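Local coordinates for uronate isomerase (Caulobacter crescentus, PDB 2Q01), which catalyses the isomerisation of D-glucuronate to D-fructuronate and of D-galacturonate to D-tagaturonate, in pentose and glucuronate interconversion, at residues N120-Q125 with I425-D430; D161-E166 with R420-I425; G303-I308 with R354-L359; L349-R354 with G376-L381. One frame throughout, in Å; residues are numbered along the deposited sequence. Where two conformers were deposited one is given.

Contact 1: N120-Q125 with I425-D430; sequences NHVFSQ and IPARHD
A CH-pi interaction carries most of this contact. Ala427 CA lies 3.6 Å from the centroid of the His121 ring, only 5° off the ring normal. Ala427 CB rests over the same face, 3.6 Å from His121 CG. The imidazole is brought across because CG is anti to the backbone N of His121 (chi1 -176°). On the opposite face lies Gln125 CG, offset toward the rim, so the ring is held between its own helix and the other one. The segment axes are 9.2 Å apart at closest approach.

Apolar packing adds little. Asp430 CB sits 3.8 Å from His121 CE1, and the carboxylate and ring planes are steeply inclined to each other. Val122 CG2 approaches Ala427 CB at 4.5 Å.

The polar link is indirect. A water donates to Asp430 OD1 at 3.1 Å and pairs weakly with His121 ND1 at 3.3 Å. The carboxylate itself is held more firmly elsewhere, by Tyr29 and by salt bridges to Arg13 and Arg434.

The arrangement joins helix 114-126 to the start of helix 425-445. It is a helix-helix crossing in which an alanine admits a flat ring.

Contact 2: D161-E166 with R420-I425; sequences DRFNIE and RAFLSI
The Phe163 side chain leads this apolar contact. Its CB points at the 420-425 segment. CG stands anti to the carbonyl carbon and beside the backbone N (chi1 -72°), which carries the ring across the gap. On one side of the ring, Phe163 CD1 packs on Pro426 CG. On the other side, Phe163 CD2 lies 4.1 Å from Phe422 CZ. Further out, Phe163 CE2 makes the ring's closest approach to segment 420-425, 3.9 Å to Phe422 CE2, and is also 4.1 Å from Leu423 CA. At the tip, Phe163 CZ reaches Leu423 CG at 4.4 Å. The two phenyl rings are set obliquely, with planes at 47°, so they mesh without stacking.

Phe422 is stretched toward its partners, with CG anti to its backbone N. Its rim is shared: CE2 goes to Phe163, while CE1 meets Ile165 CD1 at 3.8 Å. The same Ile165 methyl, CD1, also reaches Ile425 CG2, at 4.4 Å. Between Phe163 and Ile165 the chain turns through a Schellman motif at Asn164, which has positive phi. The turn leads from helix 156-162 into strand 165-169.

Around this core, Leu159 of helix 156-162 and Leu168 of strand 165-169 pack on Phe422, and Phe49 meets it edge-to-face. Leu423 turns to Val122 and Val126 of helix 114-126. The contact thus wedges the loop before helix 425-445 between two helices and a strand.

Contact 3: G303-I308 with R354-L359; sequences GLVMQI and RLSIIL
Met306 O takes one strong hydrogen bond, from Ile358 N at 2.8 Å and nearly straight at 169°. Ile357 CA adds a weaker CA-H...O contact to Met306 O at 3.3 Å. This is parallel beta pairing in the TIM-barrel fold of the family. Strands 305-308 and 357-359 are adjacent parallel strands of the barrel, and the chain between them includes helices 318-323 and 343-349.

The ladder continues on either side. Met306 N donates to Ser356 O at 2.9 Å, and Ile308 N to Ile358 O at 3.0 Å. Met306 thus pairs through both its N and its O.

Side chains alternate between the faces. Ile308 CD1 touches Ile357 CG2 at 3.8 Å and also runs alongside Leu359, on the face where Met306 meets Leu292 and Ala296 of helix 281-302. On the other face Ile358 CD1 crosses Val305 CG1 at 3.6 Å. Gln307 extends there too, its OE1 bonded to Ser249 OG. This face meets the loops carrying Val413 and Tyr470, consistent with the barrel interior.

Before the strands pair directly, a water bridges the two chain segments: it donates to Leu304 O at 3.0 Å and accepts from Ser356 N at 2.9 Å.

Contact 4: L349-R354 with G376-L381; sequences LGNDPR and GHYPVL. With K (potassium ion), chain E.
Three side chains of 376-381 are turned around one carbonyl, Gly350 O. The Tyr378 ring presents its edge, with CD2 at 3.8 Å from Gly350 O, close to the ring plane. Pro379 CD lies 3.4 Å from Gly350 O. Val380 has its CB directed toward the 349-354 loop, with both methyls against backbone oxygens: CG2 is 3.4 Å from Gly350 O, and CG1 is 3.2 Å from Asp352 O. Gly350 has no side chain, so the tyrosine edge comes in closely.

His377 CD2 sits over one face of Tyr378. The Tyr378 hydroxyl is hydrogen-bonded to His316 ND1 of the second subunit, and Asn351 ND2 to Asn317 OD1 of that subunit. Arg354 grips Asp352 side-on through NE and NH2, with the NH2 to Asp352 OD2 salt bridge at 3.0 Å. Arg354 N also donates to Asp352 OD1, which makes an Asx turn.

The turn from Tyr378 to Leu381 offers carbonyls to potassium, Tyr378 O at 2.7 Å and Leu381 O at 2.6 Å. A water, Ala375, Asn411 and Ser75 of the second subunit complete the site. C-H groups of the turn thus pack on backbone oxygens, while its own carbonyls hold a cation at the subunit interface.

Overall arrangement
The four contacts form two pairs, about 25 to 37 Å apart between centres from one pair to the other. Contacts 1 and 2 share Ile425 and pack against each other, Val122 CG2 lying 3.4 Å from Leu423 O. Both are buried and chiefly apolar, joining helices, a loop and the start of strand 165-169. Contacts 3 and 4 share Arg354. A probable hydrogen bond from Ile357 N to Val380 O, 2.7 Å, links strand 357-359 to the potassium-binding turn. Contact 3 is buried and built on backbone bonds, whereas contact 4 is partly buried, lies farthest from the chain centre and is the only one touched by another subunit. Both are nested along the chain within contacts 1 and 2.

Contact 1: N120-Q125 with I425-D430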
# COMPACT_ATOMS: atom_id res chain seq x y z
N ASN B 120 -7.75 -23.01 16.49
CA ASN B 120 -9.09 -23.59 16.60
C ASN B 120 -9.33 -24.73 15.61
O ASN B 120 -10.14 -25.62 15.87
CB ASN B 120 -10.19 -22.53 16.50
CG ASN B 120 -10.29 -21.67 17.77
OD1 ASN B 120 -10.14 -22.17 18.89
ND2 ASN B 120 -10.56 -20.39 17.58
N HIS B 121 -8.62 -24.70 14.48
CA HIS B 121 -8.57 -25.83 13.56
C HIS B 121 -7.89 -27.02 14.25
O HIS B 121 -8.39 -28.13 14.19
CB HIS B 121 -7.83 -25.44 12.27
CG HIS B 121 -7.81 -26.51 11.21
ND1 HIS B 121 -8.37 -26.32 9.96
CD2 HIS B 121 -7.25 -27.74 11.19
CE1 HIS B 121 -8.19 -27.41 9.23
NE2 HIS B 121 -7.51 -28.29 9.96
N VAL B 122 -6.76 -26.76 14.91
CA VAL B 122 -6.03 -27.81 15.63
C VAL B 122 -6.87 -28.39 16.77
O VAL B 122 -6.94 -29.61 16.94
CB VAL B 122 -4.66 -27.29 16.16
CG1 VAL B 122 -3.94 -28.36 16.98
CG2 VAL B 122 -3.77 -26.86 15.01
N PHE B 123 -7.53 -27.52 17.53
CA PHE B 123 -8.34 -27.93 18.67
C PHE B 123 -9.54 -28.76 18.26
O PHE B 123 -9.82 -29.78 18.88
CB PHE B 123 -8.81 -26.72 19.48
CG PHE B 123 -7.71 -25.98 20.20
CD1 PHE B 123 -7.86 -24.63 20.49
CD2 PHE B 123 -6.54 -26.62 20.57
CE1 PHE B 123 -6.86 -23.92 21.15
CE2 PHE B 123 -5.53 -25.92 21.23
CZ PHE B 123 -5.69 -24.57 21.52
N SER B 124 -10.23 -28.34 17.20
CA SER B 124 -11.47 -28.98 16.78
C SER B 124 -11.29 -30.15 15.81
O SER B 124 -12.03 -31.13 15.89
CB SER B 124 -12.44 -27.96 16.17
OG SER B 124 -11.94 -27.46 14.95
N GLN B 125 -10.31 -30.05 14.91
CA GLN B 125 -10.10 -31.09 13.90
C GLN B 125 -9.06 -32.14 14.29
O GLN B 125 -9.22 -33.31 13.97
CB GLN B 125 -9.74 -30.49 12.53
CG GLN B 125 -10.67 -29.39 12.03
CD GLN B 125 -12.05 -29.90 11.69
OE1 GLN B 125 -13.05 -29.36 12.17
NE2 GLN B 125 -12.12 -30.95 10.87
N ILE B 425 0.14 -27.41 10.28
CA ILE B 425 0.35 -27.59 8.83
C ILE B 425 -0.94 -27.81 8.04
O ILE B 425 -1.20 -27.05 7.09
CB ILE B 425 1.48 -28.62 8.50
CG1 ILE B 425 2.86 -28.04 8.83
CG2 ILE B 425 1.43 -29.06 7.03
CD1 ILE B 425 4.01 -28.99 8.55
N PRO B 426 -1.78 -28.83 8.41
CA PRO B 426 -3.08 -28.93 7.74
C PRO B 426 -4.00 -27.72 7.93
O PRO B 426 -4.74 -27.37 7.01
CB PRO B 426 -3.70 -30.19 8.35
CG PRO B 426 -2.99 -30.37 9.63
CD PRO B 426 -1.60 -29.93 9.37
N ALA B 427 -3.95 -27.09 9.11
CA ALA B 427 -4.68 -25.85 9.40
C ALA B 427 -4.32 -24.70 8.45
O ALA B 427 -5.20 -24.01 7.96
CB ALA B 427 -4.45 -25.42 10.84
N ARG B 428 -3.02 -24.54 8.20
CA ARG B 428 -2.49 -23.45 7.38
C ARG B 428 -2.74 -23.65 5.89
O ARG B 428 -3.01 -22.69 5.17
CB ARG B 428 -0.98 -23.29 7.62
CG ARG B 428 -0.65 -22.60 8.92
CD ARG B 428 0.77 -22.90 9.35
NE ARG B 428 1.04 -22.42 10.71
CZ ARG B 428 1.42 -21.19 11.02
NH1 ARG B 428 1.59 -20.27 10.08
NH2 ARG B 428 1.63 -20.87 12.29
N HIS B 429 -2.64 -24.90 5.45
CA HIS B 429 -2.96 -25.27 4.07
C HIS B 429 -4.44 -25.18 3.77
O HIS B 429 -4.81 -24.84 2.65
CB HIS B 429 -2.42 -26.66 3.74
CG HIS B 429 -1.03 -26.65 3.19
ND1 HIS B 429 0.08 -26.57 3.99
CD2 HIS B 429 -0.58 -26.68 1.91
CE1 HIS B 429 1.17 -26.56 3.24
NE2 HIS B 429 0.79 -26.63 1.97
N ASP B 430 -5.29 -25.47 4.76
CA ASP B 430 -6.73 -25.29 4.63
C ASP B 430 -7.12 -23.82 4.42
O ASP B 430 -7.97 -23.52 3.58
CB ASP B 430 -7.48 -25.85 5.84
CG ASP B 430 -8.94 -26.09 5.55
OD1 ASP B 430 -9.79 -25.29 6.00
OD2 ASP B 430 -9.24 -27.07 4.85
O HOH W 1 -9.19 -23.48 8.49

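Contact 2: D161-E166 with R420-I425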
# COMPACT_ATOMS: atom_id res chain seq x y z
N ASP B 161 1.12 -39.14 8.16
CA ASP B 161 0.26 -39.94 7.29
C ASP B 161 -1.21 -39.54 7.37
O ASP B 161 -1.90 -39.47 6.35
CB ASP B 161 0.43 -41.43 7.60
CG ASP B 161 1.87 -41.89 7.47
OD1 ASP B 161 2.24 -42.88 8.14
OD2 ASP B 161 2.63 -41.24 6.72
N ARG B 162 -1.68 -39.25 8.58
CA ARG B 162 -3.04 -38.79 8.82
C ARG B 162 -3.32 -37.44 8.17
O ARG B 162 -4.43 -37.18 7.70
CB ARG B 162 -3.34 -38.71 10.31
CG ARG B 162 -4.83 -38.72 10.63
CD ARG B 162 -5.21 -37.64 11.63
NE ARG B 162 -4.76 -37.95 12.98
CZ ARG B 162 -5.27 -37.41 14.08
NH1 ARG B 162 -6.26 -36.53 14.01
NH2 ARG B 162 -4.80 -37.77 15.27
N PHE B 163 -2.30 -36.58 8.14
CA PHE B 163 -2.42 -35.23 7.57
C PHE B 163 -2.39 -35.24 6.04
O PHE B 163 -2.73 -34.24 5.40
CB PHE B 163 -1.33 -34.31 8.11
CG PHE B 163 -1.50 -33.90 9.56
CD1 PHE B 163 -2.73 -34.03 10.21
CD2 PHE B 163 -0.43 -33.36 10.27
CE1 PHE B 163 -2.88 -33.64 11.54
CE2 PHE B 163 -0.57 -32.97 11.60
CZ PHE B 163 -1.80 -33.11 12.23
N ASN B 164 -1.99 -36.38 5.48
CA ASN B 164 -1.90 -36.59 4.03
C ASN B 164 -0.84 -35.68 3.42
O ASN B 164 -1.07 -35.03 2.40
CB ASN B 164 -3.28 -36.46 3.34
CG ASN B 164 -3.33 -37.12 1.97
OD1 ASN B 164 -4.18 -36.79 1.14
ND2 ASN B 164 -2.41 -38.06 1.72
N ILE B 165 0.31 -35.63 4.07
CA ILE B 165 1.42 -34.84 3.56
C ILE B 165 2.14 -35.67 2.51
O ILE B 165 2.56 -36.79 2.77
CB ILE B 165 2.36 -34.36 4.68
CG1 ILE B 165 1.57 -33.54 5.70
CG2 ILE B 165 3.53 -33.54 4.09
CD1 ILE B 165 2.23 -33.39 7.06
N GLU B 166 2.24 -35.11 1.31
CA GLU B 166 2.94 -35.76 0.23
C GLU B 166 4.43 -35.46 0.31
O GLU B 166 5.26 -36.37 0.28
CB GLU B 166 2.37 -35.31 -1.11
CG GLU B 166 3.00 -36.02 -2.29
CD GLU B 166 2.07 -36.13 -3.46
OE1 GLU B 166 2.47 -35.67 -4.55
OE2 GLU B 166 0.95 -36.67 -3.31
N ARG B 420 7.33 -23.98 12.06
CA ARG B 420 7.91 -25.03 12.89
C ARG B 420 6.79 -25.87 13.53
O ARG B 420 6.97 -27.07 13.78
CB ARG B 420 8.85 -24.44 13.95
CG ARG B 420 9.65 -25.48 14.72
CD ARG B 420 10.95 -24.93 15.31
NE ARG B 420 11.67 -25.97 16.05
CZ ARG B 420 12.54 -26.83 15.50
NH1 ARG B 420 13.14 -27.74 16.27
NH2 ARG B 420 12.82 -26.79 14.20
N ALA B 421 5.64 -25.24 13.77
CA ALA B 421 4.47 -25.90 14.36
C ALA B 421 3.88 -26.91 13.38
O ALA B 421 3.22 -26.55 12.41
CB ALA B 421 3.43 -24.87 14.79
N PHE B 422 4.15 -28.18 13.65
CA PHE B 422 3.79 -29.27 12.75
C PHE B 422 2.29 -29.51 12.68
O PHE B 422 1.75 -29.77 11.61
CB PHE B 422 4.53 -30.54 13.16
CG PHE B 422 4.19 -31.74 12.32
CD1 PHE B 422 4.55 -31.79 10.97
CD2 PHE B 422 3.53 -32.83 12.88
CE1 PHE B 422 4.24 -32.90 10.19
CE2 PHE B 422 3.22 -33.94 12.10
CZ PHE B 422 3.57 -33.97 10.76
N LEU B 423 1.62 -29.40 13.83
CA LEU B 423 0.18 -29.63 13.93
C LEU B 423 -0.68 -28.57 13.23
O LEU B 423 -1.86 -28.82 12.94
CB LEU B 423 -0.24 -29.73 15.40
CG LEU B 423 -0.41 -31.14 15.95
CD1 LEU B 423 0.92 -31.85 16.16
CD2 LEU B 423 -1.17 -31.06 17.24
N SER B 424 -0.08 -27.41 12.97
CA SER B 424 -0.76 -26.32 12.28
C SER B 424 -0.65 -26.44 10.76
O SER B 424 -1.26 -25.67 10.03
CB SER B 424 -0.20 -24.97 12.75
OG SER B 424 -0.50 -24.73 14.11
N ILE B 425 0.14 -27.41 10.28
CA ILE B 425 0.35 -27.59 8.83
C ILE B 425 -0.94 -27.81 8.04
O ILE B 425 -1.20 -27.05 7.09
CB ILE B 425 1.48 -28.62 8.50
CG1 ILE B 425 2.86 -28.04 8.83
CG2 ILE B 425 1.43 -29.06 7.03
CD1 ILE B 425 4.01 -28.99 8.55

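Contact 3: G303-I308 with R354-L359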
# COMPACT_ATOMS: atom_id res chain seq x y z
N GLY B 303 20.66 -27.39 -10.74
CA GLY B 303 19.21 -27.27 -10.84
C GLY B 303 18.45 -26.98 -9.56
O GLY B 303 17.25 -27.26 -9.46
N LEU B 304 19.14 -26.43 -8.57
CA LEU B 304 18.50 -25.97 -7.34
C LEU B 304 17.70 -24.69 -7.55
O LEU B 304 18.23 -23.68 -7.98
CB LEU B 304 19.53 -25.77 -6.23
CG LEU B 304 19.41 -26.63 -4.98
CD1 LEU B 304 19.02 -28.05 -5.30
CD2 LEU B 304 20.71 -26.59 -4.19
N VAL B 305 16.40 -24.77 -7.25
CA VAL B 305 15.51 -23.62 -7.32
C VAL B 305 15.83 -22.64 -6.20
O VAL B 305 15.93 -23.02 -5.04
CB VAL B 305 14.02 -24.06 -7.28
CG1 VAL B 305 13.13 -22.88 -7.08
CG2 VAL B 305 13.64 -24.78 -8.56
N MET B 306 16.00 -21.37 -6.54
CA MET B 306 16.55 -20.41 -5.62
C MET B 306 15.46 -19.52 -5.01
O MET B 306 14.84 -18.73 -5.71
CB MET B 306 17.57 -19.57 -6.37
CG MET B 306 18.56 -18.86 -5.52
SD MET B 306 19.75 -18.10 -6.62
CE MET B 306 19.68 -16.44 -5.99
N GLN B 307 15.25 -19.64 -3.71
CA GLN B 307 14.28 -18.78 -3.02
C GLN B 307 14.96 -17.60 -2.33
O GLN B 307 15.83 -17.79 -1.48
CB GLN B 307 13.47 -19.56 -2.00
CG GLN B 307 12.83 -20.83 -2.52
CD GLN B 307 12.19 -21.64 -1.41
OE1 GLN B 307 12.81 -22.53 -0.83
NE2 GLN B 307 10.93 -21.32 -1.09
N ILE B 308 14.54 -16.39 -2.67
CA ILE B 308 15.03 -15.21 -1.98
C ILE B 308 13.96 -14.67 -1.01
O ILE B 308 12.86 -14.28 -1.43
CB ILE B 308 15.53 -14.12 -2.96
CG1 ILE B 308 16.61 -14.71 -3.89
CG2 ILE B 308 16.08 -12.91 -2.20
CD1 ILE B 308 16.95 -13.85 -5.08
N ARG B 354 17.70 -22.41 -17.71
CA ARG B 354 18.05 -23.35 -16.63
C ARG B 354 17.87 -22.78 -15.22
O ARG B 354 17.88 -23.54 -14.25
CB ARG B 354 19.49 -23.84 -16.80
CG ARG B 354 19.81 -24.48 -18.15
CD ARG B 354 21.31 -24.57 -18.37
NE ARG B 354 21.91 -23.26 -18.67
CZ ARG B 354 23.21 -22.99 -18.59
NH1 ARG B 354 24.08 -23.92 -18.20
NH2 ARG B 354 23.65 -21.77 -18.88
N LEU B 355 17.71 -21.46 -15.11
CA LEU B 355 17.61 -20.81 -13.81
C LEU B 355 16.16 -20.58 -13.37
O LEU B 355 15.32 -20.12 -14.15
CB LEU B 355 18.40 -19.50 -13.79
CG LEU B 355 18.49 -18.72 -12.47
CD1 LEU B 355 19.21 -19.53 -11.39
CD2 LEU B 355 19.15 -17.37 -12.69
N SER B 356 15.88 -20.91 -12.11
CA SER B 356 14.58 -20.69 -11.53
C SER B 356 14.73 -19.98 -10.18
O SER B 356 15.34 -20.52 -9.25
CB SER B 356 13.84 -22.02 -11.38
OG SER B 356 12.49 -21.82 -11.01
N ILE B 357 14.21 -18.75 -10.11
CA ILE B 357 14.23 -17.95 -8.88
C ILE B 357 12.80 -17.67 -8.39
O ILE B 357 11.92 -17.34 -9.18
CB ILE B 357 15.02 -16.62 -9.08
CG1 ILE B 357 16.43 -16.89 -9.63
CG2 ILE B 357 15.14 -15.83 -7.77
CD1 ILE B 357 17.24 -15.65 -9.90
N ILE B 358 12.57 -17.81 -7.08
CA ILE B 358 11.28 -17.49 -6.48
C ILE B 358 11.45 -16.34 -5.48
O ILE B 358 12.18 -16.47 -4.51
CB ILE B 358 10.64 -18.72 -5.78
CG1 ILE B 358 10.56 -19.91 -6.74
CG2 ILE B 358 9.24 -18.37 -5.26
CD1 ILE B 358 10.07 -21.18 -6.10
N LEU B 359 10.77 -15.23 -5.75
CA LEU B 359 10.89 -14.02 -4.92
C LEU B 359 9.78 -13.90 -3.89
O LEU B 359 8.60 -14.10 -4.19
CB LEU B 359 10.88 -12.77 -5.79
CG LEU B 359 11.95 -12.57 -6.86
CD1 LEU B 359 11.55 -11.38 -7.72
CD2 LEU B 359 13.34 -12.37 -6.25
O HOH W 2 17.50 -22.85 -10.76

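Contact 4: L349-R354 with G376-L381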
# COMPACT_ATOMS: atom_id res chain seq x y z
N LEU B 349 21.94 -13.31 -16.01
CA LEU B 349 21.25 -14.59 -16.09
C LEU B 349 19.72 -14.55 -16.20
O LEU B 349 19.07 -15.58 -16.05
CB LEU B 349 21.63 -15.45 -14.88
CG LEU B 349 23.10 -15.85 -14.70
CD1 LEU B 349 23.32 -16.49 -13.35
CD2 LEU B 349 23.56 -16.77 -15.82
N GLY B 350 19.15 -13.38 -16.48
CA GLY B 350 17.69 -13.22 -16.46
C GLY B 350 16.92 -13.93 -17.55
O GLY B 350 15.75 -14.23 -17.38
N ASN B 351 17.59 -14.21 -18.67
CA ASN B 351 16.96 -14.85 -19.82
C ASN B 351 17.42 -16.30 -20.01
O ASN B 351 17.21 -16.89 -21.07
CB ASN B 351 17.22 -14.04 -21.09
CG ASN B 351 16.93 -12.55 -20.92
OD1 ASN B 351 17.78 -11.70 -21.17
ND2 ASN B 351 15.71 -12.23 -20.48
N ASP B 352 18.04 -16.86 -18.98
CA ASP B 352 18.53 -18.24 -19.02
C ASP B 352 17.40 -19.23 -18.72
O ASP B 352 16.67 -19.05 -17.75
CB ASP B 352 19.68 -18.42 -18.03
CG ASP B 352 20.53 -19.65 -18.32
OD1 ASP B 352 20.05 -20.78 -18.10
OD2 ASP B 352 21.68 -19.49 -18.75
N PRO B 353 17.25 -20.28 -19.56
CA PRO B 353 16.23 -21.31 -19.34
C PRO B 353 16.44 -22.18 -18.09
O PRO B 353 15.47 -22.63 -17.48
CB PRO B 353 16.32 -22.17 -20.60
CG PRO B 353 17.07 -21.33 -21.61
CD PRO B 353 18.02 -20.53 -20.79
N ARG B 354 17.70 -22.41 -17.71
CA ARG B 354 18.05 -23.35 -16.63
C ARG B 354 17.87 -22.78 -15.22
O ARG B 354 17.88 -23.54 -14.25
CB ARG B 354 19.49 -23.84 -16.80
CG ARG B 354 19.81 -24.48 -18.15
CD ARG B 354 21.31 -24.57 -18.37
NE ARG B 354 21.91 -23.26 -18.67
CZ ARG B 354 23.21 -22.99 -18.59
NH1 ARG B 354 24.08 -23.92 -18.20
NH2 ARG B 354 23.65 -21.77 -18.88
N GLY B 376 6.20 -10.94 -14.21
CA GLY B 376 5.41 -11.00 -15.44
C GLY B 376 6.22 -10.76 -16.71
O GLY B 376 5.66 -10.73 -17.80
N HIS B 377 7.54 -10.58 -16.57
CA HIS B 377 8.43 -10.39 -17.71
C HIS B 377 9.57 -11.41 -17.79
O HIS B 377 9.78 -12.01 -18.83
CB HIS B 377 9.02 -8.97 -17.74
CG HIS B 377 10.14 -8.82 -18.72
ND1 HIS B 377 9.94 -8.75 -20.08
CD2 HIS B 377 11.49 -8.77 -18.54
CE1 HIS B 377 11.10 -8.65 -20.70
NE2 HIS B 377 12.06 -8.66 -19.79
N TYR B 378 10.33 -11.56 -16.70
CA TYR B 378 11.55 -12.38 -16.73
C TYR B 378 11.24 -13.86 -16.68
O TYR B 378 10.48 -14.30 -15.82
CB TYR B 378 12.47 -12.00 -15.57
CG TYR B 378 13.24 -10.73 -15.81
CD1 TYR B 378 12.84 -9.53 -15.23
CD2 TYR B 378 14.37 -10.72 -16.63
CE1 TYR B 378 13.55 -8.35 -15.46
CE2 TYR B 378 15.08 -9.56 -16.87
CZ TYR B 378 14.67 -8.38 -16.28
OH TYR B 378 15.38 -7.23 -16.52
N PRO B 379 11.83 -14.66 -17.60
CA PRO B 379 11.69 -16.12 -17.64
C PRO B 379 12.06 -16.84 -16.34
O PRO B 379 11.48 -17.87 -16.01
CB PRO B 379 12.65 -16.53 -18.75
CG PRO B 379 12.72 -15.35 -19.62
CD PRO B 379 12.67 -14.18 -18.71
N VAL B 380 13.00 -16.27 -15.59
CA VAL B 380 13.58 -16.92 -14.42
C VAL B 380 12.86 -16.66 -13.10
O VAL B 380 13.06 -17.38 -12.13
CB VAL B 380 15.07 -16.54 -14.26
CG1 VAL B 380 15.86 -17.03 -15.45
CG2 VAL B 380 15.23 -15.04 -14.13
N LEU B 381 12.01 -15.63 -13.07
CA LEU B 381 11.44 -15.12 -11.82
C LEU B 381 10.03 -15.63 -11.57
O LEU B 381 9.20 -15.63 -12.48
CB LEU B 381 11.42 -13.59 -11.85
CG LEU B 381 12.47 -12.77 -11.10
CD1 LEU B 381 13.80 -13.48 -10.92
CD2 LEU B 381 12.64 -11.42 -11.78
K K E . 8.28 -15.60 -14.88
O HOH W 3 8.52 -18.17 -15.30